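PDB 5VOL: putative esterase from Bacteroides intestinalis DSM 17393, which acts as a ferulic acid esterase of carbohydrate esterase family 1, probably releasing ferulate esterified to arabinoxylan, and binds calcium. Local coordinates for residues 49-54 and 87-92; 63-68 and 256-261; 145-150 and 191-196; 158-163 and 214-219; 164-169 and 227-232. All coordinates share one frame; numbering follows the deposited sequence.

Contact 1: 49-54 and 87-92; sequences LLHGMW and PNAGGN
Leu50 and Pro87, at the ends of strands 46-50 and 83-87, have CA atoms 7.0 Å apart; from there the two chains run on in nearly the same direction, 13° apart, and come closest at the far end, where the CA atoms of Trp54 and Gly91 are 4.7 Å apart. At that narrow end Trp54 CA makes a CA-H...O contact with Gly91 O, 3.4 Å away. The wider end is bridged by a water, which accepts from His51 N and donates to Pro87 O, and by the imidazole of His51. Ala89 N donates to His51 NE2 (2.8 Å, 161° at the hydrogen), tilted slightly from the ring plane, while His51 ND1 donates to Gly52 O at 2.7 Å, close to that plane. With both nitrogens engaged the ring cannot easily swivel, and its proton is on ND1. Gly90 N lies at the ring edge beside CE1 but bonds to Asn88 OD1 (3.2 Å), closing an Asx turn. On the strand side of the ring, Leu50 CD2 packs on Pro87 CD at 3.8 Å. At the other end the Trp54 and Asn92 side chains lie side by side, Trp54 CZ3 meeting the amide carbon CG with the planes 56° apart; Asn92 OD1 accepts from His94 N. Leu50 also touches the probable nucleophile elbow. A His-Gly pair directly after a central strand is consistent with the oxyanion-hole loop of alpha/beta hydrolases.

Contact 2: 63-68 and 256-261; sequences RGHVKD and YWHSAL
Gly64 and His258 come together with their CA atoms 4.8 Å apart, and the tight half of the contact is built round the Gly64 carbonyl. Gly64 O meets the carbon edge of the His258 ring in its plane, 3.3 Å from CD2, and has Leu261 CD1 3.6 Å away. CG of His258 is anti to the backbone N (chi1 160°), which puts the ring on the Gly64 side. Next to the carbonyl, Val66 CG2 packs on Leu261 CD1 at 3.9 Å, the two side chains crossing at about a right angle. No hydrogen bond joins the two segments, so this half is held by shape and van der Waals contact.

The looser part is made by Arg63 and His65, which approach His258 without closing on it. Arg63 NH1 stays 4.4 Å from His258 CB. His65 CD2 is likewise 4.4 Å from His258 CD2. The polar ends here are occupied elsewhere: Arg63 NH2 pairs with Glu255 and with Asp68 of the second subunit, His65 NE2 with His65 of that subunit, and His258 NE2 with Glu255 of the same neighbour. This part therefore belongs to a subunit interface. His65, with positive phi, sits at the N-cap position of helix 66-76, and one face of its ring rests near Arg63 C.

The contact thus sets the start of helix 66-76 against helix 254-271. Trp60 of the short helix 59-62 touches Val66, Leu261 and Trp257, and Trp257 and Ala260 in turn lie on Met162 of strand 158-162.

Contact 3: 145-150 and 191-196; sequences ATNYGQ and IENSCV
Gln150 and Cys195 supply the hydrogen bond of this contact: Gln150 NE2 donates to Cys195 O at 2.9 Å, almost straight (173°), with the oxygen in the plane of the glutamine amide. The same amide is gripped at its other end, where Asn147 ND2 donates to Gln150 OE1 at 3.0 Å, in the plane of both groups. Two bonds in one plane fix the rotation of the Gln150 amide, and Asn147 thereby helps to orient it. Asn147 OD1 is in turn held by Arg151.

Van der Waals contact centres on the Cys195 sulfur. SG lies 3.6 Å from Thr146 CG2 and 3.9 Å from Asn147 CB, set against the flank of helix 140-151; Thr146 presents CG2 because that methyl is anti to its backbone N, while OG1 bonds to Gly142 O. Cys195 CB follows, 3.8 Å from Thr146 CG2. Farther out, the Asn147 and Asn193 side chains cross at about a right angle, with Asn147 OD1 3.5 Å from Asn193 CB.

Asn193 is the first residue past helix 182-192 and Ser194 caps helix 195-200 through its OG and Lys197 N, so helix 140-151 is met by the short junction between two helices. Phe232 of helix 226-238 touches Thr146, Gln150 and Cys195, while Val159 and Ala161 of strand 158-162 lie beneath Thr146.

Contact 4: 158-163 and 214-219; sequences AVYAMS and AWFVDC
Tyr160 and Phe216 fit against each other as an offset stack, centroids 4.6 Å apart and planes at 18°. Tyr160 CE2 sits over one face of the Phe216 ring toward the rim, 3.3 Å from CD1, and Phe216 CB packs against Tyr160 CD2. The next bump along is Asp218, crossing obliquely with its carboxylate at 86° to the Tyr160 ring and its CB against CE1. On the opposite sheet face the Trp215 indole lies beside Val159, pointing the same way, with CE3 3.7 Å from Val159 CB; Ala161 and Val217 follow in register. Both strands are parallel neighbours in the sheet (axes 4.7 Å apart), zipped by backbone bonds from Val159 N to Ala214 O through to Ser163 N to Asp218 O. At the outgoing end Cys219 SG approaches Ser163 CA at 4.0 Å, near His252 and Asp223 of the probable catalytic triad.

Tyr160 OH donates to Asp218 OD2 at 2.7 Å, from above the carboxylate plane. Asp218 OD2 also forms a salt bridge with Arg248, and Tyr160 OH a bond with Gln263. The Arg248 charge and the Tyr160 hydroxyl, both on OD2, would be expected to favour the anionic form of the buried Asp218.

Contact 5: 164-169 and 227-232; sequences ALMSIP and DRNIEF
Arg228 turns the edge of its guanidinium to Ile168 O, which takes NE at 2.8 Å and NH2 at 3.0 Å, both in the guanidinium plane; the NE donor stands above the carbonyl plane, whereas NH2 lies within it. At another edge NH1 bonds in plane to the syn lone pair of Glu231 OE2 (2.7 Å), a salt bridge within the helix. The Phe232 ring carries Met166 over one face, CE 3.9 Å from the centroid in a CH-pi contact and SD 4.5 Å from it, a Met-aromatic contact. Met166 gets there by a bend at chi2 (-53°) that sets SD over the Phe232 ring. These pairs fasten the loop after strand 158-162 to helix 226-238, which follows the neighbouring strand 214-218 in the alpha/beta-hydrolase fold. The Asn229 amide reaches back to the start of that loop: ND2 donates to a lone pair of Ala164 O at 3.0 Å and also bonds to Leu225 O, while OD1 lies 3.4 Å from Met166 CG. A water accepts from Ala164 N close to the same OD1. Ser167 OG presses on the aliphatic part of Arg228, 3.0 Å from CD, where packing is tight.

From the N terminus, contact 1 opens first, at the end of strand 46-50, and contact 2 opens at 63-68 before 87-92 has closed contact 1, so these two cross; Leu49 packs on both Val66 and Leu261. Contacts 3, 4 and 5 open in turn along helix 140-151, strand 158-162 and the loop after it, then close in the same order at 191-196, 214-219 and 227-232. Each crosses the other two, and Cys195 N to Met166 O joins contact 3 to contact 5. All three lie within the long loop that 256-261 shuts. Contact 2 thereby brings the late helix 254-271 back to the early helix 66-76, with Tyr256 and Trp257 reaching contact 4.

Contact 1: 49-54 and 87-92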
# COMPACT_ATOMS: atom_id res chain seq x y z
N LEU C 49 17.81 -11.64 12.12
CA LEU C 49 17.30 -10.28 12.07
C LEU C 49 18.02 -9.41 13.12
O LEU C 49 17.77 -9.52 14.31
CB LEU C 49 15.79 -10.28 12.31
CG LEU C 49 15.02 -8.96 12.24
CD1 LEU C 49 15.15 -8.34 10.85
CD2 LEU C 49 13.56 -9.23 12.54
N LEU C 50 18.88 -8.52 12.64
CA LEU C 50 19.85 -7.82 13.50
C LEU C 50 19.39 -6.43 13.95
O LEU C 50 18.78 -5.68 13.17
CB LEU C 50 21.19 -7.71 12.76
CG LEU C 50 21.76 -8.99 12.13
CD1 LEU C 50 23.13 -8.72 11.50
CD2 LEU C 50 21.86 -10.15 13.15
N HIS C 51 19.71 -6.08 15.21
CA HIS C 51 19.33 -4.78 15.75
C HIS C 51 20.36 -3.70 15.45
O HIS C 51 21.43 -3.99 14.91
CB HIS C 51 19.10 -4.86 17.27
CG HIS C 51 20.33 -5.19 18.05
ND1 HIS C 51 21.39 -4.31 18.20
CD2 HIS C 51 20.68 -6.30 18.74
CE1 HIS C 51 22.33 -4.87 18.93
NE2 HIS C 51 21.92 -6.08 19.29
N GLY C 52 20.03 -2.46 15.81
CA GLY C 52 20.89 -1.33 15.53
C GLY C 52 21.81 -0.99 16.70
O GLY C 52 21.74 -1.63 17.75
N MET C 53 22.65 0.01 16.51
CA MET C 53 23.53 0.49 17.59
C MET C 53 22.71 0.96 18.79
O MET C 53 21.59 1.45 18.62
CB MET C 53 24.43 1.61 17.08
CG MET C 53 25.61 1.94 18.00
SD MET C 53 26.67 3.22 17.28
CE MET C 53 25.65 4.67 17.52
N TRP C 54 23.27 0.79 19.99
CA TRP C 54 22.61 1.14 21.26
C TRP C 54 21.56 0.13 21.70
O TRP C 54 21.20 0.07 22.88
CB TRP C 54 21.94 2.52 21.19
CG TRP C 54 22.83 3.72 21.15
CD1 TRP C 54 23.23 4.40 20.03
CD2 TRP C 54 23.35 4.44 22.28
NE1 TRP C 54 24.00 5.49 20.40
CE2 TRP C 54 24.09 5.54 21.77
CE3 TRP C 54 23.29 4.26 23.66
CZ2 TRP C 54 24.75 6.45 22.60
CZ3 TRP C 54 23.95 5.16 24.49
CH2 TRP C 54 24.67 6.24 23.95
N PRO C 87 20.47 -11.89 17.82
CA PRO C 87 21.46 -12.02 18.90
C PRO C 87 21.76 -10.66 19.54
O PRO C 87 21.57 -9.64 18.87
CB PRO C 87 22.69 -12.58 18.19
CG PRO C 87 22.61 -11.98 16.78
CD PRO C 87 21.11 -11.81 16.49
N ASN C 88 22.22 -10.62 20.79
CA ASN C 88 22.63 -9.34 21.35
C ASN C 88 23.98 -8.94 20.79
O ASN C 88 24.97 -9.66 20.96
CB ASN C 88 22.70 -9.37 22.88
CG ASN C 88 22.95 -7.98 23.49
OD1 ASN C 88 22.62 -6.96 22.89
ND2 ASN C 88 23.55 -7.94 24.68
N ALA C 89 24.02 -7.78 20.14
CA ALA C 89 25.26 -7.25 19.60
C ALA C 89 25.42 -5.80 20.01
O ALA C 89 26.11 -5.03 19.34
CB ALA C 89 25.28 -7.37 18.08
N GLY C 90 24.76 -5.41 21.09
CA GLY C 90 24.75 -4.00 21.46
C GLY C 90 24.63 -3.67 22.93
O GLY C 90 25.13 -4.40 23.79
N GLY C 91 23.95 -2.56 23.21
CA GLY C 91 23.87 -1.98 24.54
C GLY C 91 24.45 -0.57 24.53
O GLY C 91 24.83 -0.07 23.47
N ASN C 92 24.52 0.06 25.70
CA ASN C 92 25.13 1.39 25.84
C ASN C 92 26.52 1.44 25.20
O ASN C 92 27.40 0.67 25.56
CB ASN C 92 25.20 1.79 27.32
CG ASN C 92 25.67 3.23 27.53
OD1 ASN C 92 26.70 3.64 27.01
ND2 ASN C 92 24.90 3.99 28.29
O HOH W 1 21.35 -8.28 16.35

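Contact 2: 63-68 and 256-261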
# COMPACT_ATOMS: atom_id res chain seq x y z
N ARG C 63 9.40 -3.90 19.90
CA ARG C 63 8.99 -2.71 19.15
C ARG C 63 8.72 -3.05 17.67
O ARG C 63 7.92 -2.38 17.02
CB ARG C 63 10.05 -1.61 19.27
CG ARG C 63 9.71 -0.31 18.49
CD ARG C 63 8.40 0.34 18.97
NE ARG C 63 7.98 1.50 18.17
CZ ARG C 63 7.25 1.42 17.05
NH1 ARG C 63 6.86 0.26 16.56
NH2 ARG C 63 6.91 2.54 16.41
N GLY C 64 9.41 -4.06 17.15
CA GLY C 64 9.20 -4.50 15.79
C GLY C 64 7.93 -5.31 15.67
O GLY C 64 7.38 -5.45 14.58
N HIS C 65 7.45 -5.82 16.80
CA HIS C 65 6.27 -6.71 16.85
C HIS C 65 6.38 -7.88 15.87
O HIS C 65 5.40 -8.23 15.19
CB HIS C 65 4.98 -5.91 16.58
CG HIS C 65 4.80 -4.74 17.50
ND1 HIS C 65 4.64 -4.89 18.86
CD2 HIS C 65 4.78 -3.41 17.26
CE1 HIS C 65 4.52 -3.70 19.42
NE2 HIS C 65 4.60 -2.78 18.47
N VAL C 66 7.56 -8.50 15.82
CA VAL C 66 7.80 -9.57 14.85
C VAL C 66 6.77 -10.70 14.97
O VAL C 66 6.33 -11.22 13.96
CB VAL C 66 9.22 -10.17 14.98
CG1 VAL C 66 9.41 -11.30 13.97
CG2 VAL C 66 10.24 -9.11 14.73
N LYS C 67 6.39 -11.07 16.19
CA LYS C 67 5.41 -12.14 16.34
C LYS C 67 4.07 -11.79 15.64
O LYS C 67 3.50 -12.61 14.93
CB LYS C 67 5.15 -12.46 17.81
CG LYS C 67 3.89 -13.31 18.03
CD LYS C 67 3.83 -13.90 19.43
CE LYS C 67 2.40 -14.28 19.83
NZ LYS C 67 1.77 -15.31 18.92
N ASP C 68 3.59 -10.57 15.86
CA ASP C 68 2.30 -10.15 15.32
C ASP C 68 2.33 -10.05 13.80
O ASP C 68 1.34 -10.39 13.14
CB ASP C 68 1.85 -8.82 15.93
CG ASP C 68 1.57 -8.93 17.40
OD1 ASP C 68 1.29 -10.07 17.85
OD2 ASP C 68 1.64 -7.91 18.12
N TYR C 256 9.57 3.00 10.46
CA TYR C 256 10.19 2.57 9.22
C TYR C 256 10.58 1.08 9.26
O TYR C 256 10.43 0.37 8.27
CB TYR C 256 11.43 3.41 8.89
CG TYR C 256 11.73 3.41 7.41
CD1 TYR C 256 11.07 4.29 6.55
CD2 TYR C 256 12.64 2.51 6.86
CE1 TYR C 256 11.32 4.29 5.18
CE2 TYR C 256 12.89 2.50 5.48
CZ TYR C 256 12.22 3.39 4.65
OH TYR C 256 12.46 3.41 3.29
N TRP C 257 11.06 0.61 10.40
CA TRP C 257 11.64 -0.73 10.49
C TRP C 257 10.55 -1.76 10.72
O TRP C 257 10.60 -2.85 10.16
CB TRP C 257 12.71 -0.76 11.60
CG TRP C 257 13.82 0.20 11.28
CD1 TRP C 257 14.33 0.46 10.03
CD2 TRP C 257 14.50 1.09 12.18
NE1 TRP C 257 15.28 1.45 10.11
CE2 TRP C 257 15.41 1.85 11.42
CE3 TRP C 257 14.42 1.32 13.56
CZ2 TRP C 257 16.24 2.82 11.99
CZ3 TRP C 257 15.26 2.28 14.13
CH2 TRP C 257 16.15 3.01 13.34
N HIS C 258 9.53 -1.41 11.49
CA HIS C 258 8.37 -2.29 11.60
C HIS C 258 7.65 -2.48 10.24
O HIS C 258 7.34 -3.60 9.82
CB HIS C 258 7.38 -1.76 12.64
CG HIS C 258 5.99 -2.29 12.49
ND1 HIS C 258 4.99 -1.60 11.83
CD2 HIS C 258 5.43 -3.45 12.91
CE1 HIS C 258 3.89 -2.32 11.83
NE2 HIS C 258 4.12 -3.44 12.49
N SER C 259 7.39 -1.38 9.54
CA SER C 259 6.72 -1.47 8.25
C SER C 259 7.62 -2.20 7.23
O SER C 259 7.11 -2.88 6.33
CB SER C 259 6.33 -0.07 7.74
OG SER C 259 7.47 0.73 7.51
N ALA C 260 8.94 -2.11 7.39
CA ALA C 260 9.87 -2.82 6.52
C ALA C 260 9.67 -4.33 6.59
O ALA C 260 9.87 -5.04 5.60
CB ALA C 260 11.34 -2.45 6.87
N LEU C 261 9.28 -4.83 7.75
CA LEU C 261 9.02 -6.27 7.90
C LEU C 261 8.00 -6.80 6.92
O LEU C 261 8.09 -7.94 6.49
CB LEU C 261 8.53 -6.58 9.32
CG LEU C 261 9.60 -6.71 10.38
CD1 LEU C 261 8.92 -7.02 11.71
CD2 LEU C 261 10.58 -7.83 10.01

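Contact 3: 145-150 and 191-196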
# COMPACT_ATOMS: atom_id res chain seq x y z
N ALA C 145 24.27 -7.10 8.20
CA ALA C 145 23.59 -8.03 7.31
C ALA C 145 24.22 -8.01 5.91
O ALA C 145 24.51 -9.03 5.33
CB ALA C 145 22.09 -7.69 7.25
N THR C 146 24.43 -6.81 5.39
CA THR C 146 24.94 -6.63 4.05
C THR C 146 26.36 -7.18 3.90
O THR C 146 26.65 -7.93 2.96
CB THR C 146 24.90 -5.15 3.65
OG1 THR C 146 23.53 -4.70 3.62
CG2 THR C 146 25.50 -4.93 2.28
N ASN C 147 27.26 -6.84 4.83
CA ASN C 147 28.65 -7.28 4.70
C ASN C 147 28.78 -8.78 4.98
O ASN C 147 29.62 -9.44 4.37
CB ASN C 147 29.58 -6.47 5.63
CG ASN C 147 31.06 -6.63 5.28
OD1 ASN C 147 31.87 -6.92 6.14
ND2 ASN C 147 31.40 -6.45 4.00
N TYR C 148 27.95 -9.33 5.85
CA TYR C 148 27.90 -10.78 6.03
C TYR C 148 27.52 -11.46 4.71
O TYR C 148 28.09 -12.50 4.33
CB TYR C 148 26.89 -11.19 7.10
CG TYR C 148 27.36 -11.15 8.55
CD1 TYR C 148 28.54 -10.52 8.92
CD2 TYR C 148 26.59 -11.75 9.55
CE1 TYR C 148 28.95 -10.50 10.28
CE2 TYR C 148 26.99 -11.73 10.88
CZ TYR C 148 28.16 -11.12 11.24
OH TYR C 148 28.50 -11.11 12.59
N GLY C 149 26.53 -10.89 4.04
CA GLY C 149 26.07 -11.45 2.78
C GLY C 149 27.15 -11.32 1.72
O GLY C 149 27.30 -12.18 0.86
N GLN C 150 27.92 -10.24 1.80
CA GLN C 150 28.98 -9.98 0.85
C GLN C 150 30.15 -10.96 1.04
O GLN C 150 30.69 -11.50 0.07
CB GLN C 150 29.46 -8.53 1.00
CG GLN C 150 28.50 -7.47 0.44
CD GLN C 150 29.02 -6.06 0.66
OE1 GLN C 150 29.67 -5.78 1.66
NE2 GLN C 150 28.74 -5.16 -0.30
N ILE C 191 34.44 1.25 8.76
CA ILE C 191 35.19 1.80 7.64
C ILE C 191 35.95 0.73 6.87
O ILE C 191 35.92 0.70 5.64
CB ILE C 191 36.18 2.88 8.13
CG1 ILE C 191 35.41 4.06 8.70
CG2 ILE C 191 37.08 3.32 6.98
CD1 ILE C 191 36.27 5.03 9.50
N GLU C 192 36.63 -0.16 7.60
CA GLU C 192 37.42 -1.20 6.96
C GLU C 192 36.51 -2.17 6.21
O GLU C 192 36.92 -2.77 5.21
CB GLU C 192 38.26 -1.97 7.99
CG GLU C 192 39.22 -1.07 8.79
CD GLU C 192 39.91 -1.80 9.95
OE1 GLU C 192 39.66 -3.01 10.15
OE2 GLU C 192 40.71 -1.15 10.67
N ASN C 193 35.28 -2.32 6.69
CA ASN C 193 34.38 -3.28 6.07
C ASN C 193 33.24 -2.60 5.30
O ASN C 193 32.13 -3.13 5.21
CB ASN C 193 33.82 -4.23 7.13
CG ASN C 193 34.87 -5.21 7.63
OD1 ASN C 193 35.37 -5.10 8.76
ND2 ASN C 193 35.21 -6.16 6.79
N SER C 194 33.54 -1.42 4.75
CA SER C 194 32.57 -0.64 3.99
C SER C 194 31.84 -1.52 2.98
O SER C 194 32.46 -2.25 2.21
CB SER C 194 33.25 0.52 3.27
OG SER C 194 32.34 1.18 2.40
N CYS C 195 30.51 -1.47 3.03
CA CYS C 195 29.69 -2.26 2.12
C CYS C 195 29.80 -1.68 0.73
O CYS C 195 29.78 -2.40 -0.25
CB CYS C 195 28.23 -2.28 2.59
SG CYS C 195 28.00 -3.18 4.15
N VAL C 196 29.91 -0.36 0.67
CA VAL C 196 30.07 0.35 -0.59
C VAL C 196 31.40 -0.01 -1.24
O VAL C 196 31.43 -0.44 -2.39
CB VAL C 196 29.97 1.86 -0.39
CG1 VAL C 196 30.19 2.58 -1.71
CG2 VAL C 196 28.60 2.23 0.22

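Contact 4: 158-163 and 214-219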
# COMPACT_ATOMS: atom_id res chain seq x y z
N ALA C 158 19.68 -14.48 0.62
CA ALA C 158 19.03 -13.18 0.54
C ALA C 158 19.43 -12.23 1.67
O ALA C 158 19.58 -12.66 2.81
CB ALA C 158 17.51 -13.36 0.54
N VAL C 159 19.56 -10.95 1.34
CA VAL C 159 19.85 -9.89 2.30
C VAL C 159 18.81 -8.76 2.19
O VAL C 159 18.57 -8.26 1.10
CB VAL C 159 21.26 -9.29 2.09
CG1 VAL C 159 21.51 -8.12 3.06
CG2 VAL C 159 22.34 -10.36 2.25
N TYR C 160 18.22 -8.38 3.31
CA TYR C 160 17.31 -7.23 3.34
C TYR C 160 17.90 -6.19 4.29
O TYR C 160 17.88 -6.36 5.49
CB TYR C 160 15.91 -7.64 3.80
CG TYR C 160 14.85 -6.58 3.57
CD1 TYR C 160 14.78 -5.45 4.38
CD2 TYR C 160 13.91 -6.73 2.56
CE1 TYR C 160 13.80 -4.46 4.16
CE2 TYR C 160 12.93 -5.76 2.33
CZ TYR C 160 12.88 -4.63 3.13
OH TYR C 160 11.90 -3.69 2.89
N ALA C 161 18.39 -5.10 3.72
CA ALA C 161 19.10 -4.07 4.47
C ALA C 161 18.21 -2.85 4.75
O ALA C 161 17.84 -2.16 3.81
CB ALA C 161 20.33 -3.64 3.69
N MET C 162 17.88 -2.59 6.02
CA MET C 162 17.01 -1.45 6.39
C MET C 162 17.79 -0.28 6.93
O MET C 162 18.50 -0.45 7.92
CB MET C 162 15.99 -1.85 7.46
CG MET C 162 15.24 -3.15 7.23
SD MET C 162 14.39 -3.58 8.76
CE MET C 162 13.70 -5.15 8.27
N SER C 163 17.65 0.89 6.31
CA SER C 163 18.29 2.12 6.79
C SER C 163 19.75 1.84 7.15
O SER C 163 20.21 2.22 8.23
CB SER C 163 17.55 2.67 8.00
OG SER C 163 16.14 2.65 7.81
N ALA C 214 20.24 -12.59 -3.37
CA ALA C 214 19.18 -11.63 -3.65
C ALA C 214 19.30 -10.47 -2.67
O ALA C 214 19.39 -10.70 -1.47
CB ALA C 214 17.80 -12.29 -3.52
N TRP C 215 19.28 -9.24 -3.19
CA TRP C 215 19.47 -8.04 -2.37
C TRP C 215 18.27 -7.09 -2.38
O TRP C 215 17.69 -6.84 -3.43
CB TRP C 215 20.71 -7.26 -2.84
CG TRP C 215 21.95 -8.09 -2.98
CD1 TRP C 215 22.32 -8.82 -4.07
CD2 TRP C 215 23.00 -8.25 -2.01
NE1 TRP C 215 23.54 -9.42 -3.84
CE2 TRP C 215 23.97 -9.10 -2.59
CE3 TRP C 215 23.21 -7.76 -0.72
CZ2 TRP C 215 25.14 -9.48 -1.91
CZ3 TRP C 215 24.38 -8.14 -0.04
CH2 TRP C 215 25.32 -8.99 -0.64
N PHE C 216 17.92 -6.56 -1.22
CA PHE C 216 16.83 -5.59 -1.10
C PHE C 216 17.31 -4.46 -0.17
O PHE C 216 17.67 -4.72 0.97
CB PHE C 216 15.57 -6.26 -0.55
CG PHE C 216 14.27 -5.55 -0.86
CD1 PHE C 216 14.02 -4.27 -0.38
CD2 PHE C 216 13.29 -6.18 -1.63
CE1 PHE C 216 12.82 -3.62 -0.66
CE2 PHE C 216 12.08 -5.55 -1.91
CZ PHE C 216 11.84 -4.25 -1.43
N VAL C 217 17.35 -3.24 -0.68
CA VAL C 217 17.78 -2.08 0.09
C VAL C 217 16.62 -1.10 0.30
O VAL C 217 15.99 -0.66 -0.67
CB VAL C 217 18.96 -1.38 -0.60
CG1 VAL C 217 19.34 -0.09 0.14
CG2 VAL C 217 20.15 -2.35 -0.69
N ASP C 218 16.35 -0.76 1.55
CA ASP C 218 15.15 -0.02 1.94
C ASP C 218 15.52 1.09 2.92
O ASP C 218 15.92 0.78 4.04
CB ASP C 218 14.14 -0.99 2.56
CG ASP C 218 12.81 -0.37 2.90
OD1 ASP C 218 12.51 0.76 2.46
OD2 ASP C 218 12.05 -1.05 3.62
N CYS C 219 15.40 2.36 2.52
CA CYS C 219 15.87 3.50 3.34
C CYS C 219 15.05 4.76 3.09
O CYS C 219 14.76 5.11 1.94
CB CYS C 219 17.35 3.78 3.06
SG CYS C 219 18.10 5.06 4.13

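Contact 5: 164-169 and 227-232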
# COMPACT_ATOMS: atom_id res chain seq x y z
N ALA C 164 20.45 1.13 6.26
CA ALA C 164 21.66 0.40 6.65
C ALA C 164 22.87 1.30 6.83
O ALA C 164 23.03 2.29 6.13
CB ALA C 164 21.97 -0.67 5.61
N LEU C 165 23.72 0.94 7.78
CA LEU C 165 25.02 1.60 7.93
C LEU C 165 25.99 0.99 6.92
O LEU C 165 26.83 0.17 7.28
CB LEU C 165 25.54 1.46 9.35
CG LEU C 165 26.84 2.17 9.74
CD1 LEU C 165 26.64 3.69 9.75
CD2 LEU C 165 27.33 1.66 11.10
N MET C 166 25.84 1.36 5.65
CA MET C 166 26.63 0.78 4.57
C MET C 166 28.08 1.24 4.68
O MET C 166 29.00 0.55 4.26
CB MET C 166 26.05 1.17 3.21
CG MET C 166 24.67 0.57 2.91
SD MET C 166 24.63 -1.23 3.11
CE MET C 166 23.12 -1.63 2.19
N SER C 167 28.24 2.45 5.20
CA SER C 167 29.55 3.02 5.52
C SER C 167 29.29 4.21 6.42
O SER C 167 28.13 4.60 6.59
CB SER C 167 30.32 3.45 4.26
OG SER C 167 29.62 4.45 3.54
N ILE C 168 30.34 4.79 6.99
CA ILE C 168 30.17 5.98 7.83
C ILE C 168 29.67 7.15 7.02
O ILE C 168 30.26 7.50 6.01
CB ILE C 168 31.50 6.39 8.52
CG1 ILE C 168 32.10 5.20 9.27
CG2 ILE C 168 31.27 7.58 9.43
CD1 ILE C 168 31.25 4.73 10.44
N PRO C 169 28.57 7.78 7.47
CA PRO C 169 28.00 8.95 6.78
C PRO C 169 28.95 10.14 6.83
O PRO C 169 29.70 10.26 7.79
CB PRO C 169 26.71 9.24 7.55
CG PRO C 169 26.95 8.67 8.91
CD PRO C 169 27.83 7.46 8.71
N ASP C 227 22.16 8.80 1.87
CA ASP C 227 23.20 9.04 0.87
C ASP C 227 24.14 7.84 0.70
O ASP C 227 24.53 7.52 -0.43
CB ASP C 227 23.98 10.31 1.22
CG ASP C 227 23.23 11.58 0.84
OD1 ASP C 227 22.10 11.48 0.31
OD2 ASP C 227 23.77 12.69 1.06
N ARG C 228 24.49 7.17 1.79
CA ARG C 228 25.35 5.99 1.69
C ARG C 228 24.62 4.79 1.07
O ARG C 228 25.24 3.96 0.41
CB ARG C 228 25.89 5.58 3.06
CG ARG C 228 26.86 6.58 3.67
CD ARG C 228 28.01 6.90 2.73
NE ARG C 228 29.10 7.59 3.43
CZ ARG C 228 29.92 8.46 2.86
NH1 ARG C 228 29.78 8.76 1.57
NH2 ARG C 228 30.88 9.04 3.57
N ASN C 229 23.32 4.68 1.33
CA ASN C 229 22.56 3.57 0.76
C ASN C 229 22.41 3.77 -0.74
O ASN C 229 22.40 2.82 -1.51
CB ASN C 229 21.20 3.43 1.45
CG ASN C 229 21.28 2.63 2.72
OD1 ASN C 229 21.35 1.40 2.69
ND2 ASN C 229 21.34 3.33 3.85
N ILE C 230 22.31 5.04 -1.13
CA ILE C 230 22.26 5.39 -2.54
C ILE C 230 23.56 4.98 -3.22
O ILE C 230 23.55 4.40 -4.31
CB ILE C 230 22.00 6.90 -2.73
CG1 ILE C 230 20.52 7.22 -2.44
CG2 ILE C 230 22.39 7.33 -4.13
CD1 ILE C 230 20.17 8.71 -2.43
N GLU C 231 24.69 5.29 -2.58
CA GLU C 231 25.98 4.92 -3.15
C GLU C 231 26.11 3.41 -3.28
O GLU C 231 26.66 2.90 -4.26
CB GLU C 231 27.15 5.45 -2.29
CG GLU C 231 27.25 6.94 -2.21
CD GLU C 231 28.32 7.37 -1.20
OE1 GLU C 231 29.34 6.65 -1.07
OE2 GLU C 231 28.13 8.39 -0.52
N PHE C 232 25.63 2.68 -2.29
CA PHE C 232 25.65 1.24 -2.37
C PHE C 232 24.82 0.76 -3.56
O PHE C 232 25.26 -0.08 -4.35
CB PHE C 232 25.13 0.61 -1.08
CG PHE C 232 24.98 -0.88 -1.15
CD1 PHE C 232 26.05 -1.71 -0.85
CD2 PHE C 232 23.78 -1.45 -1.52
CE1 PHE C 232 25.92 -3.08 -0.92
CE2 PHE C 232 23.63 -2.82 -1.58
CZ PHE C 232 24.70 -3.64 -1.28
O HOH W 2 19.18 0.51 3.71